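PDB 4XJW: sialidase B from Streptococcus pneumoniae serotype 4, which cleaves terminal sialic acid residues from oligosaccharides, glycoproteins and glycolipids, hydrolysing alpha-2,3, alpha-2,6 and alpha-2,8 linkages. Local coordinates for residues R272-N278 against R638-L643; S279-G283 against S392-R396. The protein carries 1 engineered substitution. All blocks are in the same frame, centred on the assembly; numbering follows the deposited sequence.

Contact 1 (R272-N278 against R638-L643)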
ATOM      1  N   ARG A 272      -4.416   7.420 -14.887  1.00 11.02           N
ATOM      2  CA  ARG A 272      -3.391   8.239 -14.240  1.00 13.47           C
ATOM      3  C   ARG A 272      -3.283   9.651 -14.839  1.00 11.20           C
ATOM      4  O   ARG A 272      -2.459  10.451 -14.411  1.00 13.30           O
ATOM      5  CB  ARG A 272      -2.032   7.533 -14.294  1.00 11.82           C
ATOM      6  CG  ARG A 272      -2.073   6.055 -13.867  1.00 11.74           C
ATOM      7  CD  ARG A 272      -0.682   5.501 -13.503  1.00 13.18           C
ATOM      8  NE  ARG A 272      -0.215   6.189 -12.306  1.00 13.36           N
ATOM      9  CZ  ARG A 272       0.659   7.195 -12.323  1.00 12.44           C
ATOM     10  NH1 ARG A 272       1.233   7.556 -13.456  1.00 13.74           N
ATOM     11  NH2 ARG A 272       0.981   7.824 -11.200  1.00 12.46           N
ATOM     12  N   ASP A 273      -4.103   9.970 -15.837  1.00 12.22           N
ATOM     13  CA  ASP A 273      -4.064  11.317 -16.427  1.00 11.43           C
ATOM     14  C   ASP A 273      -4.684  12.371 -15.514  1.00 11.33           C
ATOM     15  O   ASP A 273      -5.429  12.047 -14.596  1.00 13.62           O
ATOM     16  CB  ASP A 273      -4.800  11.308 -17.750  1.00 15.61           C
ATOM     17  CG  ASP A 273      -6.253  11.001 -17.575  1.00 15.21           C
ATOM     18  OD1 ASP A 273      -6.580   9.790 -17.480  1.00 16.69           O
ATOM     19  OD2 ASP A 273      -7.065  11.957 -17.508  1.00 16.48           O
ATOM     20  N   ASN A 274      -4.416  13.645 -15.797  1.00 12.08           N
ATOM     21  CA  ASN A 274      -4.898  14.712 -14.926  1.00 14.93           C
ATOM     22  C   ASN A 274      -6.389  15.052 -15.030  1.00 16.05           C
ATOM     23  O   ASN A 274      -6.894  15.823 -14.219  1.00 18.89           O
ATOM     24  CB  ASN A 274      -4.057  15.992 -15.083  1.00 13.51           C
ATOM     25  CG  ASN A 274      -2.657  15.840 -14.529  1.00 17.34           C
ATOM     26  OD1 ASN A 274      -2.392  14.974 -13.688  1.00 17.82           O
ATOM     27  ND2 ASN A 274      -1.745  16.680 -15.002  1.00 16.13           N
ATOM     28  N   LYS A 275      -7.094  14.520 -16.024  1.00 11.04           N
ATOM     29  CA  LYS A 275      -8.543  14.712 -16.048  1.00 12.93           C
ATOM     30  C   LYS A 275      -9.256  13.663 -15.189  1.00 12.98           C
ATOM     31  O   LYS A 275     -10.168  13.983 -14.425  1.00 13.02           O
ATOM     32  CB  LYS A 275      -9.113  14.723 -17.481  1.00 15.89           C
ATOM     33  CG  LYS A 275     -10.632  14.892 -17.512  1.00 24.37           C
ATOM     34  CD  LYS A 275     -11.215  14.903 -18.936  1.00 23.45           C
ATOM     35  CE  LYS A 275     -11.724  13.522 -19.354  1.00 29.95           C
ATOM     36  NZ  LYS A 275     -10.760  12.786 -20.221  1.00 30.76           N
ATOM     37  N   LEU A 276      -8.803  12.417 -15.292  1.00 13.13           N
ATOM     38  CA  LEU A 276      -9.526  11.283 -14.714  1.00 12.75           C
ATOM     39  C   LEU A 276      -8.973  10.673 -13.420  1.00 11.09           C
ATOM     40  O   LEU A 276      -9.672   9.902 -12.782  1.00 12.56           O
ATOM     41  CB  LEU A 276      -9.636  10.168 -15.761  1.00 13.41           C
ATOM     42  CG  LEU A 276     -10.493  10.461 -16.987  1.00 16.58           C
ATOM     43  CD1 LEU A 276     -10.386   9.312 -17.966  1.00 17.14           C
ATOM     44  CD2 LEU A 276     -11.937  10.689 -16.577  1.00 16.07           C
ATOM     45  N   LYS A 277      -7.733  10.978 -13.049  1.00  9.84           N
ATOM     46  CA  LYS A 277      -7.103  10.261 -11.920  1.00 11.81           C
ATOM     47  C   LYS A 277      -7.846  10.370 -10.578  1.00 12.10           C
ATOM     48  O   LYS A 277      -7.700   9.498  -9.732  1.00  9.87           O
ATOM     49  CB  LYS A 277      -5.617  10.619 -11.749  1.00  8.91           C
ATOM     50  CG  LYS A 277      -5.348  12.000 -11.185  1.00  9.60           C
ATOM     51  CD  LYS A 277      -3.879  12.392 -11.346  1.00 10.75           C
ATOM     52  CE  LYS A 277      -3.637  13.798 -10.785  1.00 10.62           C
ATOM     53  NZ  LYS A 277      -2.259  14.300 -11.035  1.00 11.69           N
ATOM     54  N   ASN A 278      -8.650  11.410 -10.369  1.00 10.37           N
ATOM     55  CA  ASN A 278      -9.466  11.485  -9.153  1.00 10.47           C
ATOM     56  C   ASN A 278     -10.795  10.739  -9.207  1.00  9.69           C
ATOM     57  O   ASN A 278     -11.574  10.770  -8.233  1.00 12.37           O
ATOM     58  CB  ASN A 278      -9.706  12.938  -8.728  1.00  9.37           C
ATOM     59  CG  ASN A 278      -8.472  13.584  -8.167  1.00 16.43           C
ATOM     60  OD1 ASN A 278      -7.560  12.902  -7.692  1.00 18.40           O
ATOM     61  ND2 ASN A 278      -8.429  14.912  -8.211  1.00 13.98           N
ATOM     62  N   ARG A 638       0.286  13.555  -5.623  1.00  9.34           N
ATOM     63  CA  ARG A 638      -0.770  13.403  -6.631  1.00  7.42           C
ATOM     64  C   ARG A 638      -0.215  13.004  -8.000  1.00  8.94           C
ATOM     65  O   ARG A 638      -0.978  12.833  -8.953  1.00 10.56           O
ATOM     66  CB  ARG A 638      -1.603  14.697  -6.744  1.00  8.86           C
ATOM     67  CG  ARG A 638      -2.436  15.030  -5.512  1.00 12.34           C
ATOM     68  CD  ARG A 638      -3.035  13.827  -4.776  1.00 17.62           C
ATOM     69  NE  ARG A 638      -4.327  13.379  -5.308  1.00 25.58           N
ATOM     70  CZ  ARG A 638      -5.142  12.519  -4.688  1.00 22.47           C
ATOM     71  NH1 ARG A 638      -4.805  12.005  -3.513  1.00 21.11           N
ATOM     72  NH2 ARG A 638      -6.298  12.166  -5.242  1.00 24.44           N
ATOM     73  N   ASN A 639       1.105  12.850  -8.100  1.00  9.82           N
ATOM     74  CA  ASN A 639       1.734  12.327  -9.312  1.00 10.25           C
ATOM     75  C   ASN A 639       1.971  10.824  -9.261  1.00  8.10           C
ATOM     76  O   ASN A 639       2.369  10.233 -10.262  1.00  9.95           O
ATOM     77  CB  ASN A 639       3.065  13.025  -9.591  1.00  9.97           C
ATOM     78  CG  ASN A 639       3.516  12.857 -11.041  1.00 10.79           C
ATOM     79  OD1 ASN A 639       2.812  13.269 -11.967  1.00 12.96           O
ATOM     80  ND2 ASN A 639       4.690  12.264 -11.246  1.00 12.23           N
ATOM     81  N   GLU A 640       1.758  10.213  -8.099  1.00  9.24           N
ATOM     82  CA  GLU A 640       2.091   8.792  -7.938  1.00  9.43           C
ATOM     83  C   GLU A 640       0.899   7.935  -7.515  1.00  9.55           C
ATOM     84  O   GLU A 640       1.077   6.890  -6.903  1.00  9.52           O
ATOM     85  CB  GLU A 640       3.295   8.627  -6.990  1.00  8.77           C
ATOM     86  CG  GLU A 640       4.519   9.428  -7.451  1.00 10.99           C
ATOM     87  CD  GLU A 640       5.842   9.001  -6.852  1.00 10.31           C
ATOM     88  OE1 GLU A 640       5.869   8.050  -6.019  1.00 10.63           O
ATOM     89  OE2 GLU A 640       6.868   9.613  -7.235  1.00 11.21           O
ATOM     90  N   LEU A 641      -0.310   8.399  -7.835  1.00  9.94           N
ATOM     91  CA  LEU A 641      -1.536   7.637  -7.601  1.00  9.64           C
ATOM     92  C   LEU A 641      -1.565   6.420  -8.506  1.00  9.17           C
ATOM     93  O   LEU A 641      -0.992   6.431  -9.599  1.00  9.48           O
ATOM     94  CB  LEU A 641      -2.760   8.492  -7.927  1.00  9.55           C
ATOM     95  CG  LEU A 641      -2.862   9.798  -7.147  1.00  8.50           C
ATOM     96  CD1 LEU A 641      -4.021  10.592  -7.695  1.00 11.97           C
ATOM     97  CD2 LEU A 641      -3.087   9.505  -5.683  1.00 11.43           C
ATOM     98  N   HIS A 642      -2.209   5.355  -8.038  1.00  9.10           N
ATOM     99  CA  HIS A 642      -2.588   4.232  -8.904  1.00  7.76           C
ATOM    100  C   HIS A 642      -1.397   3.504  -9.527  1.00 10.61           C
ATOM    101  O   HIS A 642      -1.362   3.270 -10.750  1.00 10.37           O
ATOM    102  CB  HIS A 642      -3.566   4.692 -10.001  1.00  8.38           C
ATOM    103  CG  HIS A 642      -4.622   5.637  -9.503  1.00  7.53           C
ATOM    104  ND1 HIS A 642      -5.225   5.495  -8.270  1.00  9.34           N
ATOM    105  CD2 HIS A 642      -5.125   6.769 -10.048  1.00 10.86           C
ATOM    106  CE1 HIS A 642      -6.078   6.492  -8.088  1.00  7.29           C
ATOM    107  NE2 HIS A 642      -6.051   7.270  -9.157  1.00  9.12           N
ATOM    108  N   LEU A 643      -0.438   3.138  -8.680  1.00 10.80           N
ATOM    109  CA  LEU A 643       0.718   2.354  -9.103  1.00  9.76           C
ATOM    110  C   LEU A 643       0.543   0.938  -8.614  1.00  9.34           C
ATOM    111  O   LEU A 643       0.149   0.732  -7.462  1.00 12.26           O
ATOM    112  CB  LEU A 643       2.017   2.917  -8.524  1.00 10.40           C
ATOM    113  CG  LEU A 643       2.294   4.408  -8.732  1.00  9.13           C
ATOM    114  CD1 LEU A 643       3.557   4.835  -7.997  1.00 11.29           C
ATOM    115  CD2 LEU A 643       2.387   4.759 -10.202  1.00 11.64           C
TER
HETATM  116  O   HOH W   1       2.383  10.207 -12.998  1.00 14.08           O
HETATM  117  O   HOH W   2      -5.185  14.400  -7.394  1.00 19.17           O

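Contact 2 (S279-G283 against S392-R396)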
ATOM      1  N   SER A 279     -11.046  10.055 -10.322  1.00  9.80           N
ATOM      2  CA  SER A 279     -12.196   9.167 -10.411  1.00 11.26           C
ATOM      3  C   SER A 279     -12.170   8.217  -9.227  1.00  9.79           C
ATOM      4  O   SER A 279     -11.114   7.658  -8.880  1.00 12.90           O
ATOM      5  CB  SER A 279     -12.195   8.361 -11.708  1.00 12.73           C
ATOM      6  OG  SER A 279     -12.323   9.224 -12.831  1.00 13.64           O
ATOM      7  N   GLN A 280     -13.326   8.042  -8.605  1.00 12.09           N
ATOM      8  CA  GLN A 280     -13.399   7.319  -7.349  1.00 11.60           C
ATOM      9  C   GLN A 280     -14.699   6.535  -7.284  1.00 13.88           C
ATOM     10  O   GLN A 280     -15.763   7.093  -7.516  1.00 15.17           O
ATOM     11  CB  GLN A 280     -13.328   8.338  -6.212  1.00 13.67           C
ATOM     12  CG  GLN A 280     -13.297   7.759  -4.828  1.00 15.30           C
ATOM     13  CD  GLN A 280     -13.045   8.820  -3.771  1.00 15.56           C
ATOM     14  OE1 GLN A 280     -13.385   9.989  -3.962  1.00 20.76           O
ATOM     15  NE2 GLN A 280     -12.425   8.422  -2.660  1.00 14.14           N
ATOM     16  N   ILE A 281     -14.613   5.238  -6.991  1.00  9.88           N
ATOM     17  CA  ILE A 281     -15.798   4.405  -6.865  1.00 12.99           C
ATOM     18  C   ILE A 281     -16.629   4.960  -5.717  1.00 14.83           C
ATOM     19  O   ILE A 281     -16.152   5.068  -4.590  1.00 12.51           O
ATOM     20  CB  ILE A 281     -15.451   2.933  -6.582  1.00 10.51           C
ATOM     21  CG1 ILE A 281     -14.591   2.348  -7.707  1.00 11.68           C
ATOM     22  CG2 ILE A 281     -16.748   2.122  -6.391  1.00 12.04           C
ATOM     23  CD1 ILE A 281     -14.238   0.854  -7.536  1.00 11.82           C
ATOM     24  N   SER A 282     -17.867   5.333  -6.010  1.00 11.62           N
ATOM     25  CA  SER A 282     -18.629   6.151  -5.077  1.00 14.13           C
ATOM     26  C   SER A 282     -19.876   5.508  -4.488  1.00 13.18           C
ATOM     27  O   SER A 282     -20.534   6.115  -3.645  1.00 15.59           O
ATOM     28  CB  SER A 282     -18.982   7.491  -5.723  1.00 17.26           C
ATOM     29  OG  SER A 282     -17.819   8.229  -6.032  1.00 18.29           O
ATOM     30  N   GLY A 283     -20.197   4.286  -4.910  1.00 12.37           N
ATOM     31  CA  GLY A 283     -21.366   3.597  -4.390  1.00 14.47           C
ATOM     32  C   GLY A 283     -21.085   2.298  -3.647  1.00 12.59           C
ATOM     33  O   GLY A 283     -22.017   1.564  -3.317  1.00 13.92           O
ATOM     34  N   SER A 392     -15.486   8.046 -18.968  1.00 25.09           N
ATOM     35  CA  SER A 392     -15.560   8.449 -17.567  1.00 23.99           C
ATOM     36  C   SER A 392     -15.948   7.228 -16.743  1.00 23.40           C
ATOM     37  O   SER A 392     -16.382   6.217 -17.299  1.00 18.63           O
ATOM     38  CB  SER A 392     -16.567   9.589 -17.376  1.00 28.69           C
ATOM     39  OG  SER A 392     -17.890   9.176 -17.673  1.00 30.38           O
ATOM     40  N   LEU A 393     -15.771   7.303 -15.428  1.00 19.64           N
ATOM     41  CA  LEU A 393     -16.144   6.186 -14.571  1.00 15.66           C
ATOM     42  C   LEU A 393     -17.657   5.997 -14.543  1.00 19.45           C
ATOM     43  O   LEU A 393     -18.416   6.945 -14.315  1.00 23.45           O
ATOM     44  CB  LEU A 393     -15.617   6.395 -13.150  1.00 18.72           C
ATOM     45  CG  LEU A 393     -16.111   5.391 -12.103  1.00 16.55           C
ATOM     46  CD1 LEU A 393     -15.585   4.009 -12.418  1.00 16.39           C
ATOM     47  CD2 LEU A 393     -15.713   5.825 -10.697  1.00 17.66           C
ATOM     48  N   ARG A 394     -18.084   4.764 -14.791  1.00 16.33           N
ATOM     49  CA  ARG A 394     -19.488   4.400 -14.700  1.00 16.86           C
ATOM     50  C   ARG A 394     -19.613   3.226 -13.751  1.00 16.85           C
ATOM     51  O   ARG A 394     -18.824   2.286 -13.823  1.00 15.73           O
ATOM     52  CB  ARG A 394     -20.028   4.033 -16.081  1.00 22.53           C
ATOM     53  CG  ARG A 394     -21.459   3.515 -16.079  1.00 24.82           C
ATOM     54  CD  ARG A 394     -21.953   3.299 -17.505  1.00 32.79           C
ATOM     55  NE  ARG A 394     -20.926   2.669 -18.333  1.00 33.90           N
ATOM     56  CZ  ARG A 394     -20.980   2.581 -19.659  1.00 34.44           C
ATOM     57  NH1 ARG A 394     -22.017   3.075 -20.318  1.00 36.45           N
ATOM     58  NH2 ARG A 394     -19.994   1.997 -20.326  1.00 29.44           N
ATOM     59  N   GLU A 395     -20.586   3.302 -12.850  1.00 18.74           N
ATOM     60  CA  GLU A 395     -20.854   2.238 -11.901  1.00 13.44           C
ATOM     61  C   GLU A 395     -22.246   1.719 -12.208  1.00 20.35           C
ATOM     62  O   GLU A 395     -23.227   2.463 -12.104  1.00 20.23           O
ATOM     63  CB  GLU A 395     -20.770   2.789 -10.479  1.00 15.84           C
ATOM     64  CG  GLU A 395     -19.440   3.497 -10.223  1.00 16.36           C
ATOM     65  CD  GLU A 395     -19.288   4.052  -8.819  1.00 13.96           C
ATOM     66  OE1 GLU A 395     -19.900   3.504  -7.878  1.00 15.88           O
ATOM     67  OE2 GLU A 395     -18.540   5.050  -8.663  1.00 18.07           O
ATOM     68  N   ARG A 396     -22.338   0.456 -12.605  1.00 16.49           N
ATOM     69  CA  ARG A 396     -23.631  -0.067 -13.022  1.00 21.04           C
ATOM     70  C   ARG A 396     -23.896  -1.521 -12.675  1.00 16.08           C
ATOM     71  O   ARG A 396     -22.988  -2.351 -12.577  1.00 18.17           O
ATOM     72  CB  ARG A 396     -23.818   0.133 -14.519  1.00 24.76           C
ATOM     73  CG  ARG A 396     -22.735  -0.494 -15.338  1.00 23.79           C
ATOM     74  CD  ARG A 396     -23.050  -0.419 -16.822  1.00 32.49           C
ATOM     75  NE  ARG A 396     -22.075  -1.176 -17.600  1.00 37.02           N
ATOM     76  CZ  ARG A 396     -21.855  -1.003 -18.896  1.00 35.99           C
ATOM     77  NH1 ARG A 396     -22.541  -0.091 -19.574  1.00 40.16           N
ATOM     78  NH2 ARG A 396     -20.946  -1.744 -19.515  1.00 41.47           N
TER
HETATM   79  O   HOH W   3     -14.730   9.802 -14.051  1.00 19.99           O

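Contact 1 (R272-N278 against R638-L643)
Arg272 reaches across to residues 638-643 and grips the carbonyl of Leu641 from the side of its guanidinium: NE lies 2.8 Å and NH2 2.9 Å from Leu641 O. Arg272 NH2 also donates to Asn639 O (2.9 Å), coming from above the plane of that carbonyl rather than on a lone pair. A bend at chi3 (66°) turns the flat group so that all these acceptors line its edge, while Leu643 CD2 rests against one face. A water accepts from Arg272 NH1 and donates to Asn639 O, so three bonds and a bridge fix the group's rotation.

Lys277 runs extended beyond CG, crossing Leu641 CD1 with its CG, and ends with NZ shared between Arg638 O (2.9 Å) and Asn274 OD1. Its own carbonyl takes a nearly straight bond from His642 NE2 (2.8 Å, 173°), in the imidazole plane and on a lone pair of Lys277 O. At the outer side, Arg638 NH2 donates to Asn278 OD1 (2.9 Å).

His231 and Trp270 meet the His642 ring edge-to-face. The contact joins two loops of the catalytic beta-propeller, one between strands 255-256 and 286-294, the other between strands 626-631 and 647-652.

Contact 2 (S279-G283 against S392-R396)
Ser279 meets Leu393 where a loop of the sialidase beta-propeller passes beside the start of strand 394-398, which pairs antiparallel with strand 377-387 in the sheet inserted between two propeller strands. Ser279 CB lies 4.2 Å from Leu393 CB, and a water bridges the Ser279 hydroxyl and the Leu393 backbone, donating to Ser279 OG and accepting from Leu393 N. Ser279 OG is also bonded to Leu276 O.

At Gln280 the backbone does the touching: Leu393 CD2 sits 3.4 Å from Gln280 O, brought there by a CG that stands opposite the backbone N (chi1 172°). The Gln280 side chain leaves the backbone away from residues 392-396, and its NE2 makes weak bonds to the carbonyls of Asp232, the probable proton acceptor, and Lys234.

Ile281 lays CG2 against the carboxylate of Glu395, 3.7 Å from OE1, and also packs on Tyr263, Trp270 and Val386.

Ser282 OG donates back to Gln280 O (2.8 Å). The successive N-H groups of Ser282 and Gly283 both donate to the Glu395 carboxylate. Tyr263 OH bonds to Glu395 OE1, and Gly283 N adds a weak bond to it (3.1 Å), whereas Glu395 OE2 receives Ser282 N on its syn side at 2.8 Å and 156°.

Both contacts use one continuous run of the loop between strands 255-256 and 286-294: residues 272-278 face another propeller loop in contact 1, and residues 279-283 face the inserted sheet in contact 2. Each is partly buried. Contact 1 is the larger, 407 Å² against 221 Å², and mixes a buried side at Leu641, His642 and Leu643 with solvent-exposed residues such as Asn278, Arg638 and Asn639; contact 2 lies farther from the chain's centre. The chemistry is reversed in polarity, since cationic side chains seek backbone carbonyls in contact 1 while an anionic one collects backbone N-H groups in contact 2. Trp270 touches both, meeting His642 in one and Ile281 in the other.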